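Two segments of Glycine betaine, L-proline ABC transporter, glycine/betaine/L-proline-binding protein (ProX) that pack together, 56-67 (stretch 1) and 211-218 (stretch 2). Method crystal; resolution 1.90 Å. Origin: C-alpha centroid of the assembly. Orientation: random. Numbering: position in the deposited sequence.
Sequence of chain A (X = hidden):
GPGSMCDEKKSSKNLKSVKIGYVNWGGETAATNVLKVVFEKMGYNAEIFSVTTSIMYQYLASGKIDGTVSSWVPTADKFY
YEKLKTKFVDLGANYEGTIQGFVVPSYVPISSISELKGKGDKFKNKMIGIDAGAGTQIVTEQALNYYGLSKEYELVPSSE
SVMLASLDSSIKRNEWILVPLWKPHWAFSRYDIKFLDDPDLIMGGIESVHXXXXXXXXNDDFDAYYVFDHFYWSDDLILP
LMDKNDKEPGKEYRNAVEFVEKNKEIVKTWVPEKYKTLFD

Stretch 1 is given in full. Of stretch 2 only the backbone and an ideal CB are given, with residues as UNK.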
ATOM      1  N   MET A  56       9.868   4.717  -7.607  1.00 17.45           N
ATOM      2  CA  MET A  56       9.920   5.106  -6.208  1.00 16.94           C
ATOM      3  C   MET A  56      11.181   4.583  -5.522  1.00 17.26           C
ATOM      4  O   MET A  56      11.888   5.353  -4.881  1.00 17.46           O
ATOM      5  CB  MET A  56       8.688   4.600  -5.442  1.00 15.29           C
ATOM      6  CG  MET A  56       8.689   5.022  -3.962  1.00 15.31           C
ATOM      7  SD  MET A  56       7.207   4.346  -3.139  1.00 14.72           S
ATOM      8  CE  MET A  56       7.605   2.573  -3.109  1.00 13.98           C
ATOM      9  N   TYR A  57      11.460   3.281  -5.650  1.00 17.65           N
ATOM     10  CA  TYR A  57      12.671   2.689  -5.093  1.00 19.55           C
ATOM     11  C   TYR A  57      13.971   3.242  -5.732  1.00 21.70           C
ATOM     12  O   TYR A  57      14.942   3.578  -5.029  1.00 22.46           O
ATOM     13  CB  TYR A  57      12.631   1.149  -5.203  1.00 19.08           C
ATOM     14  CG  TYR A  57      11.876   0.504  -4.095  1.00 18.45           C
ATOM     15  CD1 TYR A  57      12.485   0.281  -2.852  1.00 18.73           C
ATOM     16  CD2 TYR A  57      10.546   0.112  -4.259  1.00 17.69           C
ATOM     17  CE1 TYR A  57      11.793  -0.325  -1.822  1.00 17.92           C
ATOM     18  CE2 TYR A  57       9.843  -0.485  -3.221  1.00 16.89           C
ATOM     19  CZ  TYR A  57      10.484  -0.683  -1.999  1.00 17.57           C
ATOM     20  OH  TYR A  57       9.805  -1.276  -0.967  1.00 17.22           O
ATOM     21  N   GLN A  58      13.971   3.390  -7.048  1.00 23.82           N
ATOM     22  CA  GLN A  58      15.122   4.008  -7.759  1.00 25.71           C
ATOM     23  C   GLN A  58      15.478   5.397  -7.209  1.00 26.25           C
ATOM     24  O   GLN A  58      16.659   5.728  -6.931  1.00 27.54           O
ATOM     25  CB  GLN A  58      14.786   4.173  -9.247  1.00 27.81           C
ATOM     26  CG  GLN A  58      14.784   2.897 -10.066  1.00 30.43           C
ATOM     27  CD  GLN A  58      15.220   3.134 -11.508  1.00 34.43           C
ATOM     28  OE1 GLN A  58      15.096   4.244 -12.052  1.00 35.02           O
ATOM     29  NE2 GLN A  58      15.779   2.088 -12.127  1.00 36.63           N
ATOM     30  N   TYR A  59      14.457   6.233  -7.079  1.00 25.14           N
ATOM     31  CA  TYR A  59      14.630   7.627  -6.670  1.00 26.37           C
ATOM     32  C   TYR A  59      15.072   7.800  -5.238  1.00 25.85           C
ATOM     33  O   TYR A  59      15.852   8.693  -4.927  1.00 25.94           O
ATOM     34  CB  TYR A  59      13.337   8.377  -6.866  1.00 27.49           C
ATOM     35  CG  TYR A  59      13.202   8.897  -8.242  1.00 31.05           C
ATOM     36  CD1 TYR A  59      14.111   8.533  -9.236  1.00 32.02           C
ATOM     37  CD2 TYR A  59      12.167   9.756  -8.565  1.00 32.38           C
ATOM     38  CE1 TYR A  59      13.999   9.033 -10.511  1.00 36.52           C
ATOM     39  CE2 TYR A  59      12.055  10.262  -9.847  1.00 35.68           C
ATOM     40  CZ  TYR A  59      12.962   9.891 -10.800  1.00 35.86           C
ATOM     41  OH  TYR A  59      12.818  10.394 -12.045  1.00 41.02           O
ATOM     42  N   LEU A  60      14.565   6.922  -4.395  1.00 24.36           N
ATOM     43  CA  LEU A  60      14.981   6.823  -3.026  1.00 24.19           C
ATOM     44  C   LEU A  60      16.481   6.533  -2.980  1.00 25.42           C
ATOM     45  O   LEU A  60      17.220   7.216  -2.251  1.00 25.98           O
ATOM     46  CB  LEU A  60      14.185   5.723  -2.339  1.00 23.38           C
ATOM     47  CG  LEU A  60      14.534   5.436  -0.867  1.00 24.06           C
ATOM     48  CD1 LEU A  60      14.189   6.627   0.015  1.00 23.82           C
ATOM     49  CD2 LEU A  60      13.831   4.157  -0.403  1.00 23.14           C
ATOM     50  N   ALA A  61      16.925   5.552  -3.772  1.00 25.94           N
ATOM     51  CA  ALA A  61      18.332   5.105  -3.786  1.00 27.04           C
ATOM     52  C   ALA A  61      19.296   6.140  -4.350  1.00 28.40           C
ATOM     53  O   ALA A  61      20.442   6.199  -3.966  1.00 28.13           O
ATOM     54  CB  ALA A  61      18.468   3.782  -4.532  1.00 27.88           C
ATOM     55  N   SER A  62      18.821   6.986  -5.253  1.00 28.41           N
ATOM     56  CA  SER A  62      19.671   8.059  -5.759  1.00 29.73           C
ATOM     57  C   SER A  62      19.458   9.354  -4.983  1.00 29.33           C
ATOM     58  O   SER A  62      20.079  10.339  -5.301  1.00 30.24           O
ATOM     59  CB  SER A  62      19.445   8.301  -7.246  1.00 30.15           C
ATOM     60  OG  SER A  62      18.069   8.473  -7.501  1.00 28.95           O
ATOM     61  N   GLY A  63      18.557   9.349  -4.000  1.00 27.71           N
ATOM     62  CA  GLY A  63      18.282  10.552  -3.176  1.00 27.42           C
ATOM     63  C   GLY A  63      17.476  11.661  -3.851  1.00 26.95           C
ATOM     64  O   GLY A  63      17.519  12.818  -3.411  1.00 28.43           O
ATOM     65  N   LYS A  64      16.748  11.345  -4.924  1.00 25.54           N
ATOM     66  CA  LYS A  64      15.933  12.363  -5.616  1.00 25.25           C
ATOM     67  C   LYS A  64      14.575  12.580  -4.920  1.00 23.52           C
ATOM     68  O   LYS A  64      13.890  13.566  -5.178  1.00 23.63           O
ATOM     69  CB  LYS A  64      15.731  11.993  -7.086  1.00 25.85           C
ATOM     70  CG  LYS A  64      16.994  12.232  -7.882  1.00 28.54           C
ATOM     71  CD  LYS A  64      16.847  11.563  -9.224  1.00 29.37           C
ATOM     72  CE  LYS A  64      18.090  11.761 -10.051  1.00 30.97           C
ATOM     73  NZ  LYS A  64      17.900  10.783 -11.146  1.00 31.94           N
ATOM     74  N   ILE A  65      14.240  11.663  -4.031  1.00 21.34           N
ATOM     75  CA  ILE A  65      13.211  11.875  -3.012  1.00 20.26           C
ATOM     76  C   ILE A  65      13.869  11.650  -1.657  1.00 20.25           C
ATOM     77  O   ILE A  65      14.922  11.009  -1.573  1.00 20.83           O
ATOM     78  CB  ILE A  65      11.997  10.923  -3.173  1.00 18.59           C
ATOM     79  CG1 ILE A  65      12.404   9.429  -3.123  1.00 18.19           C
ATOM     80  CG2 ILE A  65      11.232  11.261  -4.458  1.00 18.47           C
ATOM     81  CD1 ILE A  65      11.210   8.447  -3.196  1.00 17.07           C
ATOM     82  N   ASP A  66      13.235  12.161  -0.611  1.00 19.66           N
ATOM     83  CA  ASP A  66      13.819  12.104   0.704  1.00 20.25           C
ATOM     84  C   ASP A  66      13.338  10.866   1.430  1.00 19.19           C
ATOM     85  O   ASP A  66      14.036  10.340   2.276  1.00 19.89           O
ATOM     86  CB  ASP A  66      13.412  13.345   1.490  1.00 20.48           C
ATOM     87  CG  ASP A  66      14.016  14.604   0.920  1.00 21.63           C
ATOM     88  OD1 ASP A  66      15.236  14.597   0.693  1.00 22.52           O
ATOM     89  OD2 ASP A  66      13.271  15.583   0.726  1.00 21.87           O
ATOM     90  N   GLY A  67      12.141  10.395   1.100  1.00 18.17           N
ATOM     91  CA  GLY A  67      11.556   9.276   1.836  1.00 16.77           C
ATOM     92  C   GLY A  67      10.352   8.663   1.145  1.00 15.83           C
ATOM     93  O   GLY A  67       9.827   9.232   0.178  1.00 15.52           O
ATOM     94  N   UNK A 211       8.952   2.603   6.503  1.00 13.66           N
ATOM     95  CA  UNK A 211       9.306   3.947   6.092  1.00 14.21           C
ATOM     96  C   UNK A 211      10.801   3.870   5.736  1.00 15.07           C
ATOM     97  O   UNK A 211      11.620   3.416   6.543  1.00 15.53           O
ATOM     98  CB  UNK A 211       9.012   4.982   7.180  1.00 14.21           C
ATOM     99  N   UNK A 212      11.137   4.251   4.511  1.00 15.12           N
ATOM    100  CA  UNK A 212      12.534   4.299   4.101  1.00 15.97           C
ATOM    101  C   UNK A 212      12.908   5.731   3.779  1.00 16.51           C
ATOM    102  O   UNK A 212      12.095   6.477   3.213  1.00 16.33           O
ATOM    103  CB  UNK A 212      12.790   3.388   2.899  1.00 15.97           C
ATOM    104  N   UNK A 213      14.151   6.118   4.094  1.00 17.59           N
ATOM    105  CA  UNK A 213      14.614   7.476   3.786  1.00 18.31           C
ATOM    106  C   UNK A 213      15.965   7.379   3.066  1.00 19.59           C
ATOM    107  O   UNK A 213      16.654   6.369   3.130  1.00 19.12           O
ATOM    108  CB  UNK A 213      14.730   8.322   5.056  1.00 18.31           C
ATOM    109  N   UNK A 214      16.313   8.426   2.345  1.00 20.75           N
ATOM    110  CA  UNK A 214      17.581   8.447   1.607  1.00 22.75           C
ATOM    111  C   UNK A 214      18.770   8.455   2.579  1.00 24.65           C
ATOM    112  O   UNK A 214      18.638   8.941   3.686  1.00 24.46           O
ATOM    113  CB  UNK A 214      17.642   9.666   0.685  1.00 22.75           C
ATOM    114  N   UNK A 215      19.918   7.950   2.123  1.00 26.91           N
ATOM    115  CA  UNK A 215      21.183   7.968   2.865  1.00 30.05           C
ATOM    116  C   UNK A 215      21.534   9.253   3.655  1.00 31.96           C
ATOM    117  O   UNK A 215      21.967   9.172   4.804  1.00 36.18           O
ATOM    118  CB  UNK A 215      22.313   7.701   1.868  1.00 30.05           C
ATOM    119  N   UNK A 216      21.372  10.428   3.073  1.00 31.55           N
ATOM    120  CA  UNK A 216      21.910  11.620   3.785  1.00 31.87           C
ATOM    121  C   UNK A 216      20.890  12.381   4.630  1.00 29.91           C
ATOM    122  O   UNK A 216      21.217  13.414   5.194  1.00 30.26           O
ATOM    123  CB  UNK A 216      22.507  12.592   2.766  1.00 31.87           C
ATOM    124  N   UNK A 217      19.663  11.872   4.750  1.00 26.96           N
ATOM    125  CA  UNK A 217      18.588  12.679   5.323  1.00 26.42           C
ATOM    126  C   UNK A 217      18.786  13.011   6.809  1.00 27.28           C
ATOM    127  O   UNK A 217      18.508  14.153   7.255  1.00 27.82           O
ATOM    128  CB  UNK A 217      17.257  11.947   5.143  1.00 26.42           C
ATOM    129  N   UNK A 218      19.283  12.035   7.563  1.00 27.98           N
ATOM    130  CA  UNK A 218      19.471  12.204   9.006  1.00 29.60           C
ATOM    131  C   UNK A 218      20.431  13.358   9.275  1.00 31.37           C
ATOM    132  O   UNK A 218      20.162  14.211  10.123  1.00 31.58           O
ATOM    133  CB  UNK A 218      19.996  10.914   9.640  1.00 29.60           C
TER

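Position 211 lies in a strand, with its CB directed sideways and nothing of stretch 1 within 5.5 Å of the ideal CB. Stretch 1 sets no demand here; extended angles (-108/123) merely suit beta-branched residues among others. The residue is Thr-211, whose OG1 is hydrogen-bonded elsewhere in the structure.

Position 212 also starts sideways, but its ideal CB sits 3.5 Å from CD2 of Leu-60, and the ring of Tyr-57 lies nearly one turn earlier in the helix. That hydrocarbon surface suits leucine, isoleucine or methionine. It is Leu-212, chi1 -40° (m) and chi2 t; its CB meets Leu-60 CD2 at 3.5 Å, and its CD1 reaches Tyr-57 CE1 at 3.7 Å. The backbone contributes as well, with Leu-212 O 3.2 Å from Gly-67 CA in a CA-H...O contact.

Position 213 pairs with Gly-67 as an antiparallel, non-hydrogen-bonded beta bridge, the CA atoms of 213 and Gly-67 being 4.0 Å apart. Its CB lies on the same face of the sheet as a CB of Gly-67 would, and the missing side chain leaves room beside it. A beta-branched residue suits the angles of -130/159, and the space allows it. Val-213 sets CG1 on that side, 3.5 Å from where a CB of Gly-67 would be, while its CA makes a CA-H...O contact of 3.3 Å with Asp-66 O.

Position 214 points toward stretch 1. Its amide N donates to Asp-66 O at 3.0 Å, a bond that any residue but proline could make, but beyond the CB lie the carbonyls of Gly-63 and Ile-65 and the carboxylate of Asp-66. A long basic side chain, arginine or lysine, is the natural answer. Arg-214 leaves with chi1 p and then runs extended, its CD passing 3.6 Å from Ile-65 O, so that NE donates to Asp-66 OD1 at 2.8 Å in a salt bridge. OD1 approaches the edge of the guanidinium, and water 2 joins Asp-66 OD1 to Arg-214 NH2.

Position 215, in a type I turn spanning 214 to 217, finds no side-chain contact within 5.5 Å of its ideal CB, so many residues would do. It is Leu-215; its backbone N donates to water 1, whose O lies 2.7 Å from Leu-60 O, and the water so links the two stretches.

Position 216 is out of reach, and its angles (-96/5) do not require glycine. Gly-216 occupies it.

Position 217 begins a helix and points toward Asp-66, with the ideal CB 4.6 Å from Asp-66 O. A medium-sized apolar residue would suit. Leu-217 brings CD2 to 3.8 Å from Asp-66 O and CD1 to 4.0 Å from Asp-66 OD1.

Position 218, out of reach, is free to be polar: Glu-218.

Stretch 2 211-218: TLVRLGLE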
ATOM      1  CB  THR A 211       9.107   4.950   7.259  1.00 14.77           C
ATOM      2  OG1 THR A 211       7.699   5.057   7.554  1.00 14.40           O
ATOM      3  CG2 THR A 211       9.632   6.352   6.850  1.00 15.49           C
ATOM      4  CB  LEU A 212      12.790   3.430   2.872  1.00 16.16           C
ATOM      5  CG  LEU A 212      12.072   2.085   2.810  1.00 16.06           C
ATOM      6  CD1 LEU A 212      12.238   1.448   1.434  1.00 16.28           C
ATOM      7  CD2 LEU A 212      12.512   1.106   3.904  1.00 16.26           C
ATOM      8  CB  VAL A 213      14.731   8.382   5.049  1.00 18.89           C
ATOM      9  CG1 VAL A 213      13.390   8.572   5.730  1.00 17.78           C
ATOM     10  CG2 VAL A 213      15.757   7.827   6.039  1.00 19.67           C
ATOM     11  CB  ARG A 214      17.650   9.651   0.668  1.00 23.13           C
ATOM     12  CG  ARG A 214      17.480  11.013   1.315  1.00 23.55           C
ATOM     13  CD  ARG A 214      17.746  12.134   0.317  1.00 24.26           C
ATOM     14  NE  ARG A 214      17.763  13.446   0.958  1.00 24.73           N
ATOM     15  CZ  ARG A 214      18.827  14.003   1.542  1.00 26.25           C
ATOM     16  NH1 ARG A 214      19.998  13.372   1.563  1.00 26.80           N
ATOM     17  NH2 ARG A 214      18.715  15.226   2.077  1.00 26.90           N
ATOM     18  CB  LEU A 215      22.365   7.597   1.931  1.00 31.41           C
ATOM     19  CG  LEU A 215      22.421   6.145   1.427  1.00 31.48           C
ATOM     20  CD1 LEU A 215      23.691   5.852   0.646  1.00 32.70           C
ATOM     21  CD2 LEU A 215      22.246   5.144   2.563  1.00 30.87           C
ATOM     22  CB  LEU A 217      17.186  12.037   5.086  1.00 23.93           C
ATOM     23  CG  LEU A 217      16.023  12.947   5.540  1.00 23.53           C
ATOM     24  CD1 LEU A 217      15.830  14.134   4.611  1.00 23.56           C
ATOM     25  CD2 LEU A 217      14.726  12.129   5.607  1.00 21.68           C
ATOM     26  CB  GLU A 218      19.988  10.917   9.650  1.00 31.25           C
ATOM     27  CG  GLU A 218      20.030  11.002  11.163  1.00 33.62           C
ATOM     28  CD  GLU A 218      20.335   9.691  11.866  1.00 35.44           C
ATOM     29  OE1 GLU A 218      20.777   8.695  11.229  1.00 36.63           O
ATOM     30  OE2 GLU A 218      20.106   9.668  13.095  1.00 37.26           O
TER
HETATM   31  O   HOH W   1      19.574   7.216  -0.859  1.00 23.26           O
HETATM   32  O   HOH W   2      16.312  17.043   2.291  1.00 36.60           O
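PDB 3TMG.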